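Local coordinates for vacuolar protein sorting-associated protein 53 (Saccharomyces cerevisiae, PDB 3NS4) that forms part of the GARP tethering complex, which links endosome-derived vesicles to the late Golgi during retrograde transport, at residues Asn145-Ala157 against Ala166-Glu178. The protein carries 2 engineered substitutions. Numbering follows the deposited sequence.
Sequences NNPDSAVWSFVLA and ALWKKMWSAYNLE. Engineered in segment 166-178: Met171 (natural residue Leu). With BA (barium ion), chain D.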
ATOM      1  N   ASN A 145      -1.339  12.949   4.648  1.00 50.04           N
ATOM      2  CA  ASN A 145      -1.806  13.175   6.013  1.00 55.46           C
ATOM      3  C   ASN A 145      -2.878  12.259   6.517  1.00 54.88           C
ATOM      4  O   ASN A 145      -3.762  12.678   7.254  1.00 57.56           O
ATOM      5  CB  ASN A 145      -2.317  14.596   6.185  1.00 62.02           C
ATOM      6  CG  ASN A 145      -1.212  15.590   6.275  1.00 75.89           C
ATOM      7  OD1 ASN A 145      -0.221  15.510   5.546  1.00 94.60           O
ATOM      8  ND2 ASN A 145      -1.367  16.550   7.173  1.00 92.55           N
ATOM      9  N   ASN A 146      -2.798  11.007   6.128  1.00 53.58           N
ATOM     10  CA  ASN A 146      -3.775  10.021   6.557  1.00 54.20           C
ATOM     11  C   ASN A 146      -3.801   9.833   8.099  1.00 51.32           C
ATOM     12  O   ASN A 146      -2.837   9.341   8.695  1.00 51.28           O
ATOM     13  CB  ASN A 146      -3.477   8.708   5.831  1.00 54.94           C
ATOM     14  CG  ASN A 146      -4.643   7.783   5.813  1.00 48.41           C
ATOM     15  OD1 ASN A 146      -5.478   7.798   6.708  1.00 50.92           O
ATOM     16  ND2 ASN A 146      -4.711   6.957   4.776  1.00 58.65           N
ATOM     17  N   PRO A 147      -4.921  10.203   8.737  1.00 50.68           N
ATOM     18  CA  PRO A 147      -5.049  10.163  10.208  1.00 49.29           C
ATOM     19  C   PRO A 147      -5.344   8.787  10.750  1.00 46.48           C
ATOM     20  O   PRO A 147      -5.387   8.574  11.945  1.00 47.13           O
ATOM     21  CB  PRO A 147      -6.255  11.082  10.488  1.00 48.49           C
ATOM     22  CG  PRO A 147      -6.661  11.666   9.141  1.00 51.16           C
ATOM     23  CD  PRO A 147      -6.152  10.713   8.102  1.00 51.86           C
ATOM     24  N   ASP A 148      -5.542   7.837   9.869  1.00 47.47           N
ATOM     25  CA  ASP A 148      -5.880   6.521  10.327  1.00 46.32           C
ATOM     26  C   ASP A 148      -4.686   5.800  10.958  1.00 47.41           C
ATOM     27  O   ASP A 148      -3.577   5.617  10.334  1.00 46.94           O
ATOM     28  CB  ASP A 148      -6.491   5.735   9.188  1.00 45.31           C
ATOM     29  CG  ASP A 148      -7.123   4.489   9.654  1.00 52.32           C
ATOM     30  OD1 ASP A 148      -6.365   3.520   9.942  1.00 55.37           O
ATOM     31  OD2 ASP A 148      -8.380   4.494   9.715  1.00 53.07           O
ATOM     32  N   SER A 149      -4.946   5.409  12.204  1.00 45.17           N
ATOM     33  CA  SER A 149      -3.995   4.703  13.038  1.00 43.57           C
ATOM     34  C   SER A 149      -3.821   3.242  12.671  1.00 42.45           C
ATOM     35  O   SER A 149      -2.713   2.712  12.825  1.00 44.16           O
ATOM     36  CB  SER A 149      -4.387   4.818  14.498  1.00 45.27           C
ATOM     37  OG  SER A 149      -5.647   4.224  14.682  1.00 54.38           O
ATOM     38  N   ALA A 150      -4.879   2.569  12.217  1.00 43.00           N
ATOM     39  CA  ALA A 150      -4.703   1.174  11.800  1.00 42.31           C
ATOM     40  C   ALA A 150      -3.767   1.096  10.562  1.00 42.30           C
ATOM     41  O   ALA A 150      -2.845   0.261  10.513  1.00 45.06           O
ATOM     42  CB  ALA A 150      -6.023   0.520  11.517  1.00 43.54           C
ATOM     43  N   VAL A 151      -3.982   1.985   9.589  1.00 39.78           N
ATOM     44  CA  VAL A 151      -3.155   2.026   8.395  1.00 38.15           C
ATOM     45  C   VAL A 151      -1.716   2.299   8.822  1.00 37.33           C
ATOM     46  O   VAL A 151      -0.751   1.608   8.429  1.00 36.71           O
ATOM     47  CB  VAL A 151      -3.669   3.121   7.431  1.00 38.19           C
ATOM     48  CG1 VAL A 151      -2.650   3.485   6.376  1.00 36.76           C
ATOM     49  CG2 VAL A 151      -4.955   2.686   6.770  1.00 38.98           C
ATOM     50  N   TRP A 152      -1.577   3.282   9.686  1.00 38.03           N
ATOM     51  CA  TRP A 152      -0.265   3.644  10.139  1.00 39.43           C
ATOM     52  C   TRP A 152       0.481   2.455  10.707  1.00 40.51           C
ATOM     53  O   TRP A 152       1.684   2.266  10.476  1.00 40.63           O
ATOM     54  CB  TRP A 152      -0.423   4.689  11.197  1.00 39.92           C
ATOM     55  CG  TRP A 152       0.838   5.206  11.653  1.00 39.54           C
ATOM     56  CD1 TRP A 152       1.571   6.208  11.095  1.00 38.30           C
ATOM     57  CD2 TRP A 152       1.537   4.780  12.815  1.00 40.22           C
ATOM     58  NE1 TRP A 152       2.711   6.440  11.856  1.00 40.32           N
ATOM     59  CE2 TRP A 152       2.709   5.575  12.918  1.00 39.16           C
ATOM     60  CE3 TRP A 152       1.285   3.801  13.790  1.00 39.99           C
ATOM     61  CZ2 TRP A 152       3.638   5.410  13.943  1.00 39.82           C
ATOM     62  CZ3 TRP A 152       2.201   3.644  14.826  1.00 40.63           C
ATOM     63  CH2 TRP A 152       3.369   4.447  14.888  1.00 44.84           C
ATOM     64  N   SER A 153      -0.271   1.626  11.404  1.00 39.29           N
ATOM     65  CA  SER A 153       0.286   0.515  12.110  1.00 40.89           C
ATOM     66  C   SER A 153       0.649  -0.609  11.221  1.00 38.52           C
ATOM     67  O   SER A 153       1.664  -1.289  11.437  1.00 38.91           O
ATOM     68  CB  SER A 153      -0.740   0.040  13.107  1.00 46.43           C
ATOM     69  OG  SER A 153      -1.074   1.121  13.959  1.00 59.17           O
ATOM     70  N   PHE A 154      -0.194  -0.831  10.228  1.00 37.51           N
ATOM     71  CA  PHE A 154       0.054  -1.912   9.309  1.00 36.91           C
ATOM     72  C   PHE A 154       1.309  -1.533   8.549  1.00 35.71           C
ATOM     73  O   PHE A 154       2.257  -2.328   8.459  1.00 35.58           O
ATOM     74  CB  PHE A 154      -1.147  -2.126   8.417  1.00 37.00           C
ATOM     75  CG  PHE A 154      -1.155  -3.451   7.748  1.00 40.29           C
ATOM     76  CD1 PHE A 154      -0.329  -4.483   8.218  1.00 37.95           C
ATOM     77  CD2 PHE A 154      -2.071  -3.729   6.716  1.00 37.04           C
ATOM     78  CE1 PHE A 154      -0.335  -5.763   7.603  1.00 45.01           C
ATOM     79  CE2 PHE A 154      -2.086  -5.017   6.107  1.00 38.86           C
ATOM     80  CZ  PHE A 154      -1.215  -6.031   6.546  1.00 37.59           C
ATOM     81  N   VAL A 155       1.362  -0.286   8.084  1.00 35.13           N
ATOM     82  CA  VAL A 155       2.559   0.166   7.407  1.00 34.27           C
ATOM     83  C   VAL A 155       3.796  -0.108   8.259  1.00 34.63           C
ATOM     84  O   VAL A 155       4.712  -0.796   7.809  1.00 34.40           O
ATOM     85  CB  VAL A 155       2.471   1.620   7.077  1.00 34.07           C
ATOM     86  CG1 VAL A 155       3.777   2.114   6.528  1.00 33.54           C
ATOM     87  CG2 VAL A 155       1.377   1.820   6.066  1.00 33.87           C
ATOM     88  N   LEU A 156       3.811   0.391   9.492  1.00 35.43           N
ATOM     89  CA  LEU A 156       4.974   0.196  10.364  1.00 36.04           C
ATOM     90  C   LEU A 156       5.359  -1.288  10.557  1.00 36.52           C
ATOM     91  O   LEU A 156       6.542  -1.668  10.537  1.00 36.76           O
ATOM     92  CB  LEU A 156       4.730   0.864  11.725  1.00 38.60           C
ATOM     93  CG  LEU A 156       5.935   0.916  12.672  1.00 38.20           C
ATOM     94  CD1 LEU A 156       7.094   1.696  12.029  1.00 37.51           C
ATOM     95  CD2 LEU A 156       5.517   1.540  13.989  1.00 39.13           C
ATOM     96  N   ALA A 157       4.348  -2.126  10.754  1.00 36.94           N
ATOM     97  CA  ALA A 157       4.607  -3.529  10.894  1.00 37.64           C
ATOM     98  C   ALA A 157       5.223  -4.018   9.587  1.00 36.85           C
ATOM     99  O   ALA A 157       6.213  -4.728   9.598  1.00 37.39           O
ATOM    100  CB  ALA A 157       3.328  -4.263  11.211  1.00 38.39           C
ATOM    101  N   ALA A 166       8.178  -0.197  23.409  1.00 61.87           N
ATOM    102  CA  ALA A 166       8.948   1.040  23.623  1.00 63.13           C
ATOM    103  C   ALA A 166       9.243   1.754  22.307  1.00 62.06           C
ATOM    104  O   ALA A 166       9.095   2.969  22.208  1.00 65.17           O
ATOM    105  CB  ALA A 166      10.246   0.755  24.382  1.00 63.59           C
ATOM    106  N   LEU A 167       9.655   0.992  21.302  1.00 58.50           N
ATOM    107  CA  LEU A 167       9.924   1.530  19.990  1.00 53.88           C
ATOM    108  C   LEU A 167       8.626   1.970  19.284  1.00 50.96           C
ATOM    109  O   LEU A 167       8.603   2.992  18.601  1.00 48.89           O
ATOM    110  CB  LEU A 167      10.689   0.492  19.188  1.00 53.12           C
ATOM    111  CG  LEU A 167      11.021   0.723  17.718  1.00 60.91           C
ATOM    112  CD1 LEU A 167      11.514   2.159  17.389  1.00 64.79           C
ATOM    113  CD2 LEU A 167      12.049  -0.332  17.311  1.00 67.29           C
ATOM    114  N   TRP A 168       7.554   1.201  19.435  1.00 48.25           N
ATOM    115  CA  TRP A 168       6.276   1.587  18.853  1.00 48.21           C
ATOM    116  C   TRP A 168       5.770   2.931  19.389  1.00 50.70           C
ATOM    117  O   TRP A 168       5.363   3.808  18.627  1.00 48.56           O
ATOM    118  CB  TRP A 168       5.253   0.501  19.101  1.00 47.64           C
ATOM    119  CG  TRP A 168       5.318  -0.583  18.099  1.00 48.68           C
ATOM    120  CD1 TRP A 168       6.254  -1.567  18.012  1.00 51.45           C
ATOM    121  CD2 TRP A 168       4.392  -0.807  17.013  1.00 48.22           C
ATOM    122  NE1 TRP A 168       5.983  -2.389  16.932  1.00 56.47           N
ATOM    123  CE2 TRP A 168       4.842  -1.948  16.309  1.00 47.88           C
ATOM    124  CE3 TRP A 168       3.235  -0.141  16.564  1.00 42.30           C
ATOM    125  CZ2 TRP A 168       4.161  -2.460  15.194  1.00 41.35           C
ATOM    126  CZ3 TRP A 168       2.557  -0.648  15.454  1.00 41.45           C
ATOM    127  CH2 TRP A 168       3.027  -1.803  14.783  1.00 41.93           C
ATOM    128  N   LYS A 169       5.808   3.088  20.705  1.00 53.94           N
ATOM    129  CA  LYS A 169       5.420   4.344  21.335  1.00 55.22           C
ATOM    130  C   LYS A 169       6.364   5.449  20.922  1.00 54.94           C
ATOM    131  O   LYS A 169       5.943   6.583  20.795  1.00 55.96           O
ATOM    132  CB  LYS A 169       5.425   4.243  22.860  1.00 55.76           C
ATOM    133  CG  LYS A 169       4.249   3.516  23.440  1.00 61.40           C
ATOM    134  CD  LYS A 169       4.286   3.515  24.967  1.00 76.56           C
ATOM    135  CE  LYS A 169       2.976   2.971  25.558  1.00 82.25           C
ATOM    136  NZ  LYS A 169       2.973   2.915  27.039  1.00 83.38           N
ATOM    137  N   LYS A 170       7.638   5.110  20.744  1.00 56.35           N
ATOM    138  CA  LYS A 170       8.672   6.062  20.332  1.00 59.27           C
ATOM    139  C   LYS A 170       8.233   6.607  18.951  1.00 59.56           C
ATOM    140  O   LYS A 170       8.277   7.820  18.672  1.00 59.29           O
ATOM    141  CB  LYS A 170      10.064   5.344  20.308  1.00 59.92           C
ATOM    142  CG  LYS A 170      11.390   6.195  20.310  1.00 68.20           C
ATOM    143  CD  LYS A 170      11.843   6.709  18.909  1.00 82.23           C
ATOM    144  CE  LYS A 170      13.140   7.579  18.951  1.00 86.23           C
ATOM    145  NZ  LYS A 170      13.692   8.082  17.609  1.00 77.68           N
HETATM  146  N   MSE A 171       7.736   5.702  18.114  1.00 57.76           N
HETATM  147  CA  MSE A 171       7.354   6.056  16.772  1.00 54.67           C
HETATM  148  C   MSE A 171       6.030   6.765  16.742  1.00 51.73           C
HETATM  149  O   MSE A 171       5.836   7.750  16.024  1.00 52.96           O
HETATM  150  CB  MSE A 171       7.279   4.792  15.910  1.00 55.45           C
HETATM  151  CG  MSE A 171       8.621   4.141  15.593  1.00 65.00           C
HETATM  152 SE   MSE A 171       9.978   5.387  14.871  1.00 88.15          SE
HETATM  153  CE  MSE A 171       8.831   6.566  13.796  1.00 91.37           C
ATOM    154  N   TRP A 172       5.122   6.235  17.536  1.00 47.21           N
ATOM    155  CA  TRP A 172       3.775   6.699  17.583  1.00 48.51           C
ATOM    156  C   TRP A 172       3.612   8.094  18.149  1.00 52.68           C
ATOM    157  O   TRP A 172       2.759   8.869  17.715  1.00 53.93           O
ATOM    158  CB  TRP A 172       2.977   5.715  18.421  1.00 49.82           C
ATOM    159  CG  TRP A 172       1.694   6.268  18.824  1.00 52.60           C
ATOM    160  CD1 TRP A 172       1.381   6.784  20.039  1.00 56.78           C
ATOM    161  CD2 TRP A 172       0.546   6.430  17.997  1.00 52.27           C
ATOM    162  NE1 TRP A 172       0.085   7.244  20.035  1.00 67.72           N
ATOM    163  CE2 TRP A 172      -0.452   7.042  18.792  1.00 59.38           C
ATOM    164  CE3 TRP A 172       0.260   6.115  16.664  1.00 44.34           C
ATOM    165  CZ2 TRP A 172      -1.726   7.340  18.304  1.00 58.34           C
ATOM    166  CZ3 TRP A 172      -1.005   6.397  16.175  1.00 58.77           C
ATOM    167  CH2 TRP A 172      -1.990   7.008  16.999  1.00 66.87           C
ATOM    168  N   SER A 173       4.418   8.404  19.148  1.00 55.76           N
ATOM    169  CA  SER A 173       4.329   9.686  19.790  1.00 59.58           C
ATOM    170  C   SER A 173       4.438  10.784  18.795  1.00 58.53           C
ATOM    171  O   SER A 173       3.676  11.735  18.862  1.00 63.66           O
ATOM    172  CB  SER A 173       5.426   9.877  20.836  1.00 64.05           C
ATOM    173  OG  SER A 173       5.512  11.247  21.223  1.00 70.34           O
ATOM    174  N   ALA A 174       5.392  10.677  17.879  1.00 56.94           N
ATOM    175  CA  ALA A 174       5.588  11.772  16.927  1.00 56.78           C
ATOM    176  C   ALA A 174       4.361  11.902  16.055  1.00 54.70           C
ATOM    177  O   ALA A 174       3.849  13.015  15.861  1.00 57.38           O
ATOM    178  CB  ALA A 174       6.850  11.599  16.110  1.00 54.36           C
ATOM    179  N   TYR A 175       3.862  10.757  15.595  1.00 49.04           N
ATOM    180  CA  TYR A 175       2.675  10.725  14.766  1.00 48.67           C
ATOM    181  C   TYR A 175       1.464  11.327  15.473  1.00 50.35           C
ATOM    182  O   TYR A 175       0.809  12.263  14.960  1.00 47.88           O
ATOM    183  CB  TYR A 175       2.359   9.299  14.397  1.00 45.90           C
ATOM    184  CG  TYR A 175       1.125   9.172  13.563  1.00 48.88           C
ATOM    185  CD1 TYR A 175       1.168   9.369  12.182  1.00 48.99           C
ATOM    186  CD2 TYR A 175      -0.085   8.830  14.143  1.00 53.48           C
ATOM    187  CE1 TYR A 175       0.021   9.224  11.389  1.00 48.65           C
ATOM    188  CE2 TYR A 175      -1.237   8.694  13.368  1.00 57.78           C
ATOM    189  CZ  TYR A 175      -1.180   8.895  11.994  1.00 53.62           C
ATOM    190  OH  TYR A 175      -2.329   8.775  11.244  1.00 48.80           O
ATOM    191  N   ASN A 176       1.171  10.772  16.645  1.00 49.31           N
ATOM    192  CA  ASN A 176       0.036  11.216  17.398  1.00 50.92           C
ATOM    193  C   ASN A 176       0.154  12.706  17.611  1.00 52.17           C
ATOM    194  O   ASN A 176      -0.726  13.431  17.194  1.00 56.84           O
ATOM    195  CB  ASN A 176      -0.095  10.465  18.713  1.00 52.69           C
ATOM    196  CG  ASN A 176      -1.071  11.115  19.643  1.00 57.06           C
ATOM    197  OD1 ASN A 176      -2.271  11.103  19.418  1.00 67.81           O
ATOM    198  ND2 ASN A 176      -0.560  11.710  20.691  1.00 70.45           N
ATOM    199  N   LEU A 177       1.257  13.167  18.194  1.00 53.64           N
ATOM    200  CA  LEU A 177       1.460  14.591  18.510  1.00 54.33           C
ATOM    201  C   LEU A 177       1.112  15.538  17.365  1.00 55.98           C
ATOM    202  O   LEU A 177       0.683  16.662  17.617  1.00 57.89           O
ATOM    203  CB  LEU A 177       2.888  14.859  18.959  1.00 52.67           C
ATOM    204  CG  LEU A 177       3.246  16.305  19.276  1.00 54.74           C
ATOM    205  CD1 LEU A 177       2.726  16.710  20.640  1.00 58.74           C
ATOM    206  CD2 LEU A 177       4.750  16.463  19.229  1.00 54.47           C
ATOM    207  N   GLU A 178       1.270  15.076  16.122  1.00 54.96           N
ATOM    208  CA  GLU A 178       0.961  15.906  14.931  1.00 55.65           C
ATOM    209  C   GLU A 178      -0.403  15.637  14.247  1.00 53.71           C
ATOM    210  O   GLU A 178      -0.789  16.360  13.325  1.00 51.06           O
ATOM    211  CB  GLU A 178       2.094  15.806  13.896  1.00 51.90           C
ATOM    212  CG  GLU A 178       3.462  16.330  14.385  1.00 63.49           C
ATOM    213  CD  GLU A 178       3.617  17.861  14.347  1.00 73.31           C
ATOM    214  OE1 GLU A 178       3.070  18.511  13.414  1.00 73.04           O
ATOM    215  OE2 GLU A 178       4.333  18.401  15.234  1.00 74.99           O
TER
HETATM  216 BA    BA D   3      -3.192  13.807  18.720  1.00 74.80          BA
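Trp152 meets Tyr175 and Trp172 over one face of its indole. The Trp172 pair is T-shaped: the edge of Trp172 is directed at the Trp152 face, the six-membered rings lying 5.3 Å apart between centroids with planes at 73°. Tyr175 sits nearer the pyrrole half, tilted rather than parallel, which makes the pair oblique. The far end of the indole reaches the backbone of 166-178, with Trp152 CH2 3.5 Å from Trp172 CA. CG of Trp152 is anti to the backbone N (chi1 -175°), which sends the ring across to the other helix. With an alanine in place of Trp152, the Trp172 edge would probably lose the face it points at and a gap would be likely to open against Tyr175, still tethered by its hydroxyl.

A CH-pi contact joins Leu156 to Trp168: Leu156 CD2 sits over the face of the six-membered ring of Trp168, 3.9 Å from its centroid and close to the normal. Leu156 CD2 also lies 4.2 Å from CB of Met171, an engineered selenomethionine.

Topologically, this is a helical hairpin within the all-helical C-terminal fragment of Vps53: helices 149-159 and 165-178 follow one another through a short connection, and their segment axes run at 138°, 12.0 Å apart at closest. Tyr139 of helix 132-142 adds another edge-to-face contact to Trp152.

Polar contact across the pair rests on the Tyr175 hydroxyl, which donates to Asn146 O at 2.7 Å, in the carbonyl plane and on a lone pair. Asn146 OD1 accepts from Asp148 N in an Asx turn and Asn146 ND2 is hydrogen-bonded to Asp193 O, while Asp148, the N-cap, accepts from Val151 N and forms a salt bridge with Arg192. One turn beyond Trp172, Asn176 binds a barium ion through O and OD1, together with Thr179.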